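Local structure of hypothetical protein PH0250 (Pyrococcus horikoshii, 2EKD) at residues T176-I181 / I187-I192; T17-Y22 / D169-V174; E6-L11 / L32-N37; K138-Y143 / A151-N156. The protein is of unknown function but has a KaiC-like alpha/beta domain related to the P-loop NTPases, so a nucleotide-linked role is conceivable though unproven. All coordinates share one frame; numbering follows the deposited sequence.

Contact 1: T176-I181 / I187-I192; sequences TSILEI and IIKKSI
The carbonyl oxygen of Ile178 receives two successive amides of the facing strand, both weakly: Lys189 N at 3.0 Å, strongly bent at 121°, and Lys190 N, straighter but stretched to 3.4 Å. Two residues opposite one make a classic beta bulge, and the register slips by one between Ile178 and Leu179. Beyond it the ladder is regular: Glu180 N to Ile187 O and Ile187 N to Glu180 O are both 2.7 Å. At the bulge itself, Ile178 N donates to Lys190 O at 3.1 Å, from above the carbonyl plane.

The two branches of Ile178 divide the lysines. CG2, anti to the backbone N, lies 4.0 Å from Lys189 CB, while CD1 lies 4.0 Å from Lys190 CE. With an alanine here a gap would probably open beside the aliphatic stems of both lysines, though their ammonium ends are held elsewhere. Glu180 OE1 makes a long salt bridge of 3.7 Å to Lys189 NZ, which also pairs with Glu172 and Glu21. On the other face Leu179 CD2 lies beside Ile188 CG1, 3.6 Å away, the two chains pointing the same way. This is a bulged antiparallel beta hairpin, added beside strand 17-22 of the mixed sheet.

Contact 2: T17-Y22 / D169-V174; sequences TVLVEY and DLLEEV
Leu171 is the first residue of the helical segment 169-174 to meet the strand, its CD1 lying 4.2 Å from Leu19 CD1. That is a loose apolar touch, but it comes from a side chain whose CB already points at the strand. Leu19 answers with CG anti to the backbone N (chi1 -167°), which carries its methyls toward the helix.

One residue on, Glu172 does two things. Its CG packs 4.0 Å from Leu19 CD2, the two side chains crossing at about a right angle, and the extended remainder of the chain then carries the carboxylate to that of Glu21. The acid groups are nearly coplanar, their planes 14° apart. The model brings their OE2 atoms closer together than can be trusted, so their exact spacing is doubtful. Lys189 NZ makes salt bridges to Glu172 OE2 and to Glu21 OE1, one ammonium serving both acids.

The helix is placed by its next two residues, Glu173 bonding to a neighbouring subunit and Val174 resting on helix 130-141.

The contact is thus a small apolar patch beside a buried pair of acids. If both are ionised, the shared lysine probably offsets their repulsion; such a buried acid pair is likely to depend on a positive charge, or on one acid keeping its proton.

Contact 3: E6-L11 / L32-N37; sequences EKFFKL and LYYIVN
Helix packing near the N-terminus of the chain brings Phe8 and Phe9, from the short helix 5-9, against Tyr34 and Ile35 of helix 29-37. The edge of the Tyr34 ring points at the face of Phe8 in a T-shaped pair, with centroids 5.7 Å apart and planes at 84°. The touching edge atom is Tyr34 CE2, 3.9 Å from Phe8 CG. Beyond it, Tyr34 OH lies 3.6 Å from Phe8 CB, but its hydrogen bond goes elsewhere, to the carbonyl oxygen of Met3. Phe8 has CG anti to the backbone N (chi1 176°), and this turns its ring toward helix 29-37; Pro203 also touches it.

Ile35 serves both phenylalanines with different branches. Its CD1 lies 4.1 Å from Phe8 CE2, approaching obliquely, while its CG2 lies 3.9 Å from Phe9 CE1. The Phe9 ring also turns its edge to the helix backbone: Ile35 O sits near the ring plane, 3.6 Å from Phe9 CZ. Replacing Ile35 by an alanine would probably open a gap between the two phenylalanine rings and helix 29-37, leaving both rings less firmly held.

Phe9 and Ile35 both continue onto Ile115 of strand 114-119, so the group spans from helix to sheet. Helix 29-37 links the parallel strands 17-22 and 44-48, and its layering over the sheet is that of a beta-alpha-beta crossover in an alpha/beta fold, here with a short N-terminal helix packed on its flank.

Contact 4: K138-Y143 / A151-N156; sequences KMVSNY and AFYFVN
Tyr153 reaches from the strand to Val140 of helix 130-141, and its side chain can be followed outward atom by atom. CB points at the helix, and a chi1 of -74° sets CG anti to the carbonyl carbon and aims the ring at Val140; CB and CG themselves stay clear of the helical segment, and contact starts further along the ring. At CE1 the neighbour is Val140 CG1, 4.1 Å away. At CE2 it is the other methyl, Val140 CG2, at 3.7 Å. CZ lies 4.0 Å from both CG1 and CG2, which sit over the same face of the ring. At the tip, OH comes 4.0 Å from Val140 CA, at the helix backbone.

The two side chains meet from opposite directions, and the flat group is covered on a face: Val140 CG1 stands 4.3 Å from the ring centroid and 22° off the normal, which fits a CH-pi contact shifted toward the rim. No hydrogen bond joins the segments; the grip is apolar. Leu121 of helix 121-127 touches both Val140 and Tyr153, and Thr17 touches the tyrosine from the neighbouring strand.

Strand 149-156 runs parallel to its neighbour 114-119, and helices 121-127 and 130-141 lie between them in the chain. Helix 130-141 packs on the very strand it leads into, and the parallel neighbours with helices between them form a beta-alpha-beta crossover of the alpha/beta domain.

How the contacts relate
All four contacts are buried, but at different depths: the centre of contact 4 lies about 7 Å from that of the chain, that of contact 1 about 13 Å. Contacts 1, 2 and 4 share one sheet, where strand 17-22 lies between strands 149-156 and 177-182. Helix contacts 2 and 4 cover one face of it; contact 3 meets the other through Phe152 and Phe154. Chemistry follows place. Contact 1 is mainly a backbone ladder, contact 2 mixes leucines with buried acids, and contacts 3 and 4 are aromatic and aliphatic. Lys189 ties contact 1 electrostatically to contact 2. Neighbouring subunits touch contacts 1, 2 and 4, but not contact 3.

Contact 1: T176-I181 / I187-I192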
# COMPACT_ATOMS: atom_id res chain seq x y z
N THR F 176 16.82 -1.44 -25.79
CA THR F 176 16.32 -1.20 -27.14
C THR F 176 15.12 -2.07 -27.53
O THR F 176 14.33 -1.70 -28.39
CB THR F 176 17.43 -1.39 -28.20
OG1 THR F 176 18.06 -2.67 -28.01
CG2 THR F 176 18.48 -0.29 -28.08
N SER F 177 15.00 -3.24 -26.90
CA SER F 177 13.87 -4.13 -27.18
C SER F 177 13.45 -4.83 -25.91
O SER F 177 14.26 -5.10 -25.02
CB SER F 177 14.24 -5.19 -28.23
OG SER F 177 14.10 -4.70 -29.56
N ILE F 178 12.15 -5.12 -25.81
CA ILE F 178 11.62 -5.82 -24.65
C ILE F 178 10.77 -6.99 -25.09
O ILE F 178 9.87 -6.84 -25.92
CB ILE F 178 10.76 -4.89 -23.77
CG1 ILE F 178 11.60 -3.72 -23.25
CG2 ILE F 178 10.16 -5.70 -22.62
CD1 ILE F 178 10.80 -2.67 -22.49
N LEU F 179 11.07 -8.16 -24.53
CA LEU F 179 10.32 -9.37 -24.82
C LEU F 179 9.68 -9.83 -23.52
O LEU F 179 10.30 -9.75 -22.45
CB LEU F 179 11.23 -10.48 -25.34
CG LEU F 179 11.94 -10.26 -26.68
CD1 LEU F 179 12.73 -11.51 -27.05
CD2 LEU F 179 10.92 -9.93 -27.76
N GLU F 180 8.44 -10.29 -23.60
CA GLU F 180 7.79 -10.78 -22.40
C GLU F 180 7.28 -12.19 -22.67
O GLU F 180 6.47 -12.41 -23.59
CB GLU F 180 6.63 -9.87 -21.98
CG GLU F 180 6.38 -9.94 -20.48
CD GLU F 180 5.14 -9.17 -20.02
OE1 GLU F 180 4.92 -8.04 -20.51
OE2 GLU F 180 4.41 -9.71 -19.16
N ILE F 181 7.76 -13.15 -21.89
CA ILE F 181 7.34 -14.52 -22.05
C ILE F 181 5.99 -14.78 -21.40
O ILE F 181 5.79 -14.48 -20.22
CB ILE F 181 8.36 -15.50 -21.42
CG1 ILE F 181 9.73 -15.33 -22.08
CG2 ILE F 181 7.86 -16.93 -21.59
CD1 ILE F 181 10.80 -16.26 -21.53
N ILE F 187 5.77 -11.97 -26.21
CA ILE F 187 5.25 -10.69 -26.66
C ILE F 187 6.40 -9.71 -26.84
O ILE F 187 7.28 -9.61 -25.99
CB ILE F 187 4.28 -10.06 -25.65
CG1 ILE F 187 3.08 -10.98 -25.42
CG2 ILE F 187 3.80 -8.70 -26.18
CD1 ILE F 187 2.09 -10.44 -24.40
N ILE F 188 6.39 -9.01 -27.97
CA ILE F 188 7.40 -8.01 -28.25
C ILE F 188 6.81 -6.68 -27.82
O ILE F 188 6.16 -6.00 -28.61
CB ILE F 188 7.73 -7.97 -29.75
CG1 ILE F 188 8.27 -9.35 -30.17
CG2 ILE F 188 8.76 -6.87 -30.04
CD1 ILE F 188 8.53 -9.51 -31.65
N LYS F 189 7.02 -6.32 -26.56
CA LYS F 189 6.51 -5.07 -26.00
C LYS F 189 7.17 -3.83 -26.60
O LYS F 189 6.56 -2.77 -26.65
CB LYS F 189 6.71 -5.04 -24.48
CG LYS F 189 5.79 -5.95 -23.69
CD LYS F 189 6.22 -6.06 -22.23
CE LYS F 189 6.25 -4.70 -21.54
NZ LYS F 189 6.64 -4.79 -20.10
N LYS F 190 8.43 -3.96 -27.00
CA LYS F 190 9.15 -2.83 -27.58
C LYS F 190 10.17 -3.32 -28.58
O LYS F 190 10.71 -4.43 -28.44
CB LYS F 190 9.85 -2.01 -26.48
CG LYS F 190 10.44 -0.70 -27.00
CD LYS F 190 10.93 0.26 -25.91
CE LYS F 190 12.25 -0.16 -25.31
NZ LYS F 190 12.88 0.95 -24.51
N SER F 191 10.42 -2.51 -29.60
CA SER F 191 11.39 -2.91 -30.61
C SER F 191 11.87 -1.72 -31.45
O SER F 191 11.21 -0.70 -31.57
CB SER F 191 10.74 -3.96 -31.52
OG SER F 191 11.65 -4.32 -32.55
N ILE F 192 13.09 -1.87 -32.01
CA ILE F 192 13.58 -0.86 -32.93
C ILE F 192 12.84 -0.94 -34.27
O ILE F 192 12.69 0.03 -35.00
CB ILE F 192 15.07 -1.13 -33.17
CG1 ILE F 192 15.89 -0.71 -31.95
CG2 ILE F 192 15.56 -0.30 -34.38
CD1 ILE F 192 17.37 -1.10 -32.10

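Contact 2: T17-Y22 / D169-V174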
# COMPACT_ATOMS: atom_id res chain seq x y z
N THR F 17 20.23 -4.09 -26.71
CA THR F 17 20.14 -4.65 -25.37
C THR F 17 18.68 -5.05 -25.30
O THR F 17 17.78 -4.20 -25.37
CB THR F 17 20.48 -3.63 -24.28
OG1 THR F 17 21.88 -3.31 -24.36
CG2 THR F 17 20.19 -4.23 -22.90
N VAL F 18 18.44 -6.35 -25.19
CA VAL F 18 17.09 -6.88 -25.15
C VAL F 18 16.73 -7.37 -23.75
O VAL F 18 17.40 -8.22 -23.17
CB VAL F 18 16.94 -8.06 -26.14
CG1 VAL F 18 15.49 -8.45 -26.27
CG2 VAL F 18 17.53 -7.68 -27.49
N LEU F 19 15.65 -6.82 -23.21
CA LEU F 19 15.20 -7.23 -21.90
C LEU F 19 14.23 -8.39 -22.11
O LEU F 19 13.27 -8.28 -22.88
CB LEU F 19 14.50 -6.06 -21.21
CG LEU F 19 14.21 -6.17 -19.71
CD1 LEU F 19 15.51 -6.43 -18.94
CD2 LEU F 19 13.56 -4.88 -19.24
N VAL F 20 14.51 -9.52 -21.46
CA VAL F 20 13.65 -10.69 -21.56
C VAL F 20 12.97 -10.87 -20.20
O VAL F 20 13.58 -11.36 -19.24
CB VAL F 20 14.48 -11.96 -21.88
CG1 VAL F 20 13.57 -13.18 -21.96
CG2 VAL F 20 15.24 -11.77 -23.19
N GLU F 21 11.71 -10.45 -20.13
CA GLU F 21 10.94 -10.54 -18.90
C GLU F 21 10.22 -11.87 -18.76
O GLU F 21 9.57 -12.35 -19.69
CB GLU F 21 9.94 -9.37 -18.83
CG GLU F 21 10.62 -8.03 -19.00
CD GLU F 21 9.67 -6.85 -18.94
OE1 GLU F 21 8.47 -7.00 -19.25
OE2 GLU F 21 10.14 -5.74 -18.62
N TYR F 22 10.35 -12.48 -17.59
CA TYR F 22 9.70 -13.76 -17.35
C TYR F 22 9.22 -13.83 -15.90
O TYR F 22 9.41 -12.89 -15.13
CB TYR F 22 10.68 -14.90 -17.66
CG TYR F 22 11.86 -15.02 -16.72
CD1 TYR F 22 11.77 -15.79 -15.56
CD2 TYR F 22 13.06 -14.37 -16.99
CE1 TYR F 22 12.85 -15.91 -14.69
CE2 TYR F 22 14.15 -14.49 -16.13
CZ TYR F 22 14.04 -15.26 -14.98
OH TYR F 22 15.11 -15.38 -14.11
N ASP F 169 10.63 0.39 -14.61
CA ASP F 169 10.34 1.35 -15.66
C ASP F 169 11.62 1.97 -16.22
O ASP F 169 11.72 2.24 -17.42
CB ASP F 169 9.42 2.46 -15.14
CG ASP F 169 7.97 2.02 -15.07
OD1 ASP F 169 7.35 1.85 -16.14
OD2 ASP F 169 7.46 1.84 -13.94
N LEU F 170 12.60 2.22 -15.35
CA LEU F 170 13.86 2.79 -15.78
C LEU F 170 14.59 1.79 -16.67
O LEU F 170 15.17 2.15 -17.69
CB LEU F 170 14.74 3.13 -14.58
CG LEU F 170 14.80 4.55 -14.02
CD1 LEU F 170 16.09 4.67 -13.23
CD2 LEU F 170 14.78 5.60 -15.13
N LEU F 171 14.56 0.52 -16.26
CA LEU F 171 15.21 -0.56 -17.00
C LEU F 171 14.61 -0.73 -18.39
O LEU F 171 15.33 -0.88 -19.38
CB LEU F 171 15.06 -1.88 -16.24
CG LEU F 171 16.29 -2.73 -15.94
CD1 LEU F 171 15.83 -4.09 -15.43
CD2 LEU F 171 17.16 -2.90 -17.18
N GLU F 172 13.28 -0.74 -18.46
CA GLU F 172 12.59 -0.90 -19.74
C GLU F 172 12.89 0.28 -20.65
O GLU F 172 12.88 0.16 -21.88
CB GLU F 172 11.08 -1.04 -19.53
CG GLU F 172 10.68 -2.23 -18.64
CD GLU F 172 9.20 -2.55 -18.70
OE1 GLU F 172 8.37 -1.62 -18.70
OE2 GLU F 172 8.85 -3.75 -18.74
N GLU F 173 13.19 1.43 -20.05
CA GLU F 173 13.49 2.64 -20.80
C GLU F 173 14.85 2.59 -21.52
O GLU F 173 14.95 2.94 -22.69
CB GLU F 173 13.47 3.86 -19.88
CG GLU F 173 13.63 5.19 -20.61
CD GLU F 173 13.71 6.40 -19.68
OE1 GLU F 173 12.97 6.46 -18.67
OE2 GLU F 173 14.51 7.31 -19.98
N VAL F 174 15.89 2.14 -20.81
CA VAL F 174 17.23 2.11 -21.37
C VAL F 174 17.52 1.02 -22.40
O VAL F 174 18.47 1.15 -23.18
CB VAL F 174 18.30 2.03 -20.26
CG1 VAL F 174 18.14 3.20 -19.31
CG2 VAL F 174 18.19 0.71 -19.52

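Contact 3: E6-L11 / L32-N37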
# COMPACT_ATOMS: atom_id res chain seq x y z
N GLU F 6 18.81 -18.78 -35.77
CA GLU F 6 19.24 -17.88 -36.83
C GLU F 6 18.17 -16.84 -37.18
O GLU F 6 18.45 -15.64 -37.22
CB GLU F 6 19.61 -18.68 -38.08
CG GLU F 6 20.20 -17.85 -39.21
CD GLU F 6 20.63 -18.70 -40.39
OE1 GLU F 6 19.77 -19.40 -40.97
OE2 GLU F 6 21.83 -18.66 -40.75
N LYS F 7 16.94 -17.29 -37.42
CA LYS F 7 15.85 -16.38 -37.76
C LYS F 7 15.46 -15.51 -36.56
O LYS F 7 15.22 -14.31 -36.71
CB LYS F 7 14.62 -17.17 -38.23
CG LYS F 7 14.80 -17.93 -39.54
CD LYS F 7 15.84 -19.03 -39.42
CE LYS F 7 15.96 -19.87 -40.69
NZ LYS F 7 14.71 -20.63 -40.99
N PHE F 8 15.40 -16.12 -35.38
CA PHE F 8 15.05 -15.41 -34.16
C PHE F 8 15.99 -14.22 -33.91
O PHE F 8 15.53 -13.10 -33.66
CB PHE F 8 15.11 -16.37 -32.96
CG PHE F 8 14.86 -15.72 -31.63
CD1 PHE F 8 13.58 -15.28 -31.28
CD2 PHE F 8 15.90 -15.53 -30.73
CE1 PHE F 8 13.34 -14.67 -30.05
CE2 PHE F 8 15.68 -14.92 -29.49
CZ PHE F 8 14.39 -14.49 -29.15
N PHE F 9 17.29 -14.46 -33.99
CA PHE F 9 18.26 -13.39 -33.76
C PHE F 9 18.14 -12.26 -34.78
O PHE F 9 18.55 -11.14 -34.51
CB PHE F 9 19.70 -13.94 -33.78
CG PHE F 9 19.95 -15.03 -32.78
CD1 PHE F 9 19.48 -14.91 -31.47
CD2 PHE F 9 20.65 -16.17 -33.13
CE1 PHE F 9 19.70 -15.92 -30.54
CE2 PHE F 9 20.89 -17.18 -32.20
CZ PHE F 9 20.41 -17.06 -30.90
N LYS F 10 17.57 -12.57 -35.94
CA LYS F 10 17.37 -11.59 -37.01
C LYS F 10 16.33 -10.52 -36.63
O LYS F 10 16.18 -9.50 -37.30
CB LYS F 10 16.96 -12.33 -38.28
CG LYS F 10 18.08 -13.20 -38.85
CD LYS F 10 19.29 -12.37 -39.31
CE LYS F 10 20.24 -13.17 -40.20
NZ LYS F 10 20.80 -14.29 -39.43
N LEU F 11 15.57 -10.79 -35.55
CA LEU F 11 14.63 -9.77 -35.06
C LEU F 11 15.39 -8.61 -34.41
O LEU F 11 14.87 -7.53 -34.19
CB LEU F 11 13.72 -10.41 -34.01
CG LEU F 11 12.86 -11.53 -34.56
CD1 LEU F 11 12.00 -12.18 -33.46
CD2 LEU F 11 11.89 -11.06 -35.63
N LEU F 32 16.39 -19.95 -22.96
CA LEU F 32 17.83 -19.82 -22.86
C LEU F 32 18.48 -20.98 -23.62
O LEU F 32 19.42 -20.78 -24.38
CB LEU F 32 18.29 -19.89 -21.40
CG LEU F 32 19.82 -19.97 -21.34
CD1 LEU F 32 20.40 -18.61 -21.76
CD2 LEU F 32 20.28 -20.36 -19.95
N TYR F 33 17.98 -22.19 -23.39
CA TYR F 33 18.52 -23.36 -24.05
C TYR F 33 18.42 -23.16 -25.56
O TYR F 33 19.35 -23.46 -26.29
CB TYR F 33 17.74 -24.62 -23.67
CG TYR F 33 18.36 -25.88 -24.22
CD1 TYR F 33 19.49 -26.43 -23.63
CD2 TYR F 33 17.83 -26.50 -25.36
CE1 TYR F 33 20.10 -27.56 -24.16
CE2 TYR F 33 18.44 -27.63 -25.90
CZ TYR F 33 19.57 -28.16 -25.29
OH TYR F 33 20.18 -29.28 -25.82
N TYR F 34 17.27 -22.65 -26.00
CA TYR F 34 17.02 -22.40 -27.41
C TYR F 34 18.06 -21.45 -27.99
O TYR F 34 18.57 -21.66 -29.10
CB TYR F 34 15.61 -21.84 -27.57
CG TYR F 34 15.29 -21.32 -28.96
CD1 TYR F 34 14.72 -22.16 -29.93
CD2 TYR F 34 15.51 -19.98 -29.28
CE1 TYR F 34 14.39 -21.67 -31.19
CE2 TYR F 34 15.18 -19.48 -30.55
CZ TYR F 34 14.61 -20.33 -31.49
OH TYR F 34 14.26 -19.84 -32.73
N ILE F 35 18.38 -20.40 -27.24
CA ILE F 35 19.36 -19.42 -27.70
C ILE F 35 20.79 -19.98 -27.75
O ILE F 35 21.55 -19.67 -28.67
CB ILE F 35 19.33 -18.16 -26.79
CG1 ILE F 35 18.05 -17.36 -27.07
CG2 ILE F 35 20.57 -17.29 -27.04
CD1 ILE F 35 17.89 -16.10 -26.21
N VAL F 36 21.16 -20.81 -26.77
CA VAL F 36 22.51 -21.38 -26.72
C VAL F 36 22.70 -22.54 -27.72
O VAL F 36 23.62 -22.56 -28.53
CB VAL F 36 22.83 -21.88 -25.31
CG1 VAL F 36 24.17 -22.60 -25.31
CG2 VAL F 36 22.92 -20.71 -24.35
N ASN F 37 21.82 -23.58 -27.57
CA ASN F 37 21.90 -24.73 -28.47
C ASN F 37 21.94 -24.26 -29.93
O ASN F 37 22.85 -24.57 -30.70
CB ASN F 37 20.65 -25.59 -28.23
CG ASN F 37 20.81 -26.98 -28.81
OD1 ASN F 37 19.83 -27.67 -29.14
ND2 ASN F 37 22.08 -27.44 -28.88

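Contact 4: K138-Y143 / A151-N156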
# COMPACT_ATOMS: atom_id res chain seq x y z
N LYS F 138 22.37 1.83 -14.67
CA LYS F 138 23.41 2.53 -15.43
C LYS F 138 24.33 1.50 -16.05
O LYS F 138 24.81 1.66 -17.17
CB LYS F 138 24.24 3.46 -14.52
CG LYS F 138 23.46 4.54 -13.81
CD LYS F 138 24.36 5.69 -13.35
CE LYS F 138 25.47 5.22 -12.43
NZ LYS F 138 26.47 6.30 -12.18
N MSE F 139 24.58 0.43 -15.31
CA MSE F 139 25.43 -0.65 -15.77
C MSE F 139 24.84 -1.23 -17.06
O MSE F 139 25.57 -1.61 -17.97
CB MSE F 139 25.54 -1.72 -14.67
CG MSE F 139 26.12 -3.06 -15.11
SE MSE F 139 26.63 -4.11 -13.71
CE MSE F 139 25.29 -3.87 -12.55
N VAL F 140 23.51 -1.29 -17.14
CA VAL F 140 22.87 -1.81 -18.33
C VAL F 140 22.90 -0.79 -19.48
O VAL F 140 23.20 -1.14 -20.61
CB VAL F 140 21.40 -2.22 -18.07
CG1 VAL F 140 20.75 -2.67 -19.38
CG2 VAL F 140 21.35 -3.35 -17.03
N SER F 141 22.61 0.47 -19.18
CA SER F 141 22.60 1.47 -20.24
C SER F 141 23.98 1.82 -20.79
O SER F 141 24.09 2.28 -21.92
CB SER F 141 21.89 2.74 -19.77
OG SER F 141 22.56 3.33 -18.68
N ASN F 142 25.04 1.59 -20.02
CA ASN F 142 26.39 1.91 -20.49
C ASN F 142 26.87 1.04 -21.65
O ASN F 142 27.77 1.43 -22.39
CB ASN F 142 27.42 1.82 -19.35
CG ASN F 142 27.32 2.98 -18.36
OD1 ASN F 142 27.01 4.11 -18.75
ND2 ASN F 142 27.60 2.71 -17.09
N TYR F 143 26.27 -0.14 -21.82
CA TYR F 143 26.69 -1.03 -22.89
C TYR F 143 25.72 -1.08 -24.06
O TYR F 143 25.95 -1.81 -25.02
CB TYR F 143 26.93 -2.43 -22.33
CG TYR F 143 28.04 -2.45 -21.31
CD1 TYR F 143 29.37 -2.22 -21.69
CD2 TYR F 143 27.76 -2.61 -19.96
CE1 TYR F 143 30.39 -2.15 -20.74
CE2 TYR F 143 28.76 -2.54 -19.00
CZ TYR F 143 30.07 -2.30 -19.40
OH TYR F 143 31.05 -2.23 -18.44
N ALA F 151 22.90 -8.31 -26.41
CA ALA F 151 22.68 -8.80 -25.06
C ALA F 151 21.21 -9.11 -24.77
O ALA F 151 20.31 -8.36 -25.18
CB ALA F 151 23.20 -7.78 -24.05
N PHE F 152 20.97 -10.21 -24.08
CA PHE F 152 19.63 -10.63 -23.70
C PHE F 152 19.60 -10.72 -22.18
O PHE F 152 20.12 -11.68 -21.62
CB PHE F 152 19.29 -12.00 -24.30
CG PHE F 152 19.08 -11.99 -25.80
CD1 PHE F 152 17.85 -11.64 -26.34
CD2 PHE F 152 20.12 -12.33 -26.66
CE1 PHE F 152 17.66 -11.62 -27.72
CE2 PHE F 152 19.94 -12.32 -28.04
CZ PHE F 152 18.70 -11.96 -28.57
N TYR F 153 19.02 -9.73 -21.52
CA TYR F 153 18.94 -9.75 -20.06
C TYR F 153 17.67 -10.46 -19.60
O TYR F 153 16.57 -9.93 -19.74
CB TYR F 153 18.92 -8.33 -19.49
CG TYR F 153 20.25 -7.60 -19.51
CD1 TYR F 153 20.78 -7.09 -20.69
CD2 TYR F 153 20.96 -7.40 -18.33
CE1 TYR F 153 21.98 -6.38 -20.69
CE2 TYR F 153 22.16 -6.70 -18.31
CZ TYR F 153 22.66 -6.19 -19.49
OH TYR F 153 23.85 -5.49 -19.46
N PHE F 154 17.84 -11.68 -19.08
CA PHE F 154 16.72 -12.47 -18.58
C PHE F 154 16.42 -11.98 -17.17
O PHE F 154 17.23 -12.17 -16.26
CB PHE F 154 17.08 -13.95 -18.51
CG PHE F 154 17.02 -14.67 -19.82
CD1 PHE F 154 17.90 -14.36 -20.85
CD2 PHE F 154 16.09 -15.69 -20.02
CE1 PHE F 154 17.87 -15.06 -22.06
CE2 PHE F 154 16.05 -16.39 -21.23
CZ PHE F 154 16.95 -16.07 -22.25
N VAL F 155 15.27 -11.34 -16.98
CA VAL F 155 14.92 -10.85 -15.65
C VAL F 155 13.55 -11.33 -15.20
O VAL F 155 12.61 -11.39 -16.00
CB VAL F 155 14.92 -9.30 -15.60
CG1 VAL F 155 16.26 -8.75 -16.10
CG2 VAL F 155 13.77 -8.75 -16.43
N ASN F 156 13.45 -11.69 -13.93
CA ASN F 156 12.19 -12.11 -13.35
C ASN F 156 11.49 -10.78 -13.05
O ASN F 156 11.81 -10.12 -12.07
CB ASN F 156 12.41 -12.90 -12.07
CG ASN F 156 11.12 -13.44 -11.50
OD1 ASN F 156 10.13 -12.73 -11.41
ND2 ASN F 156 11.13 -14.71 -11.10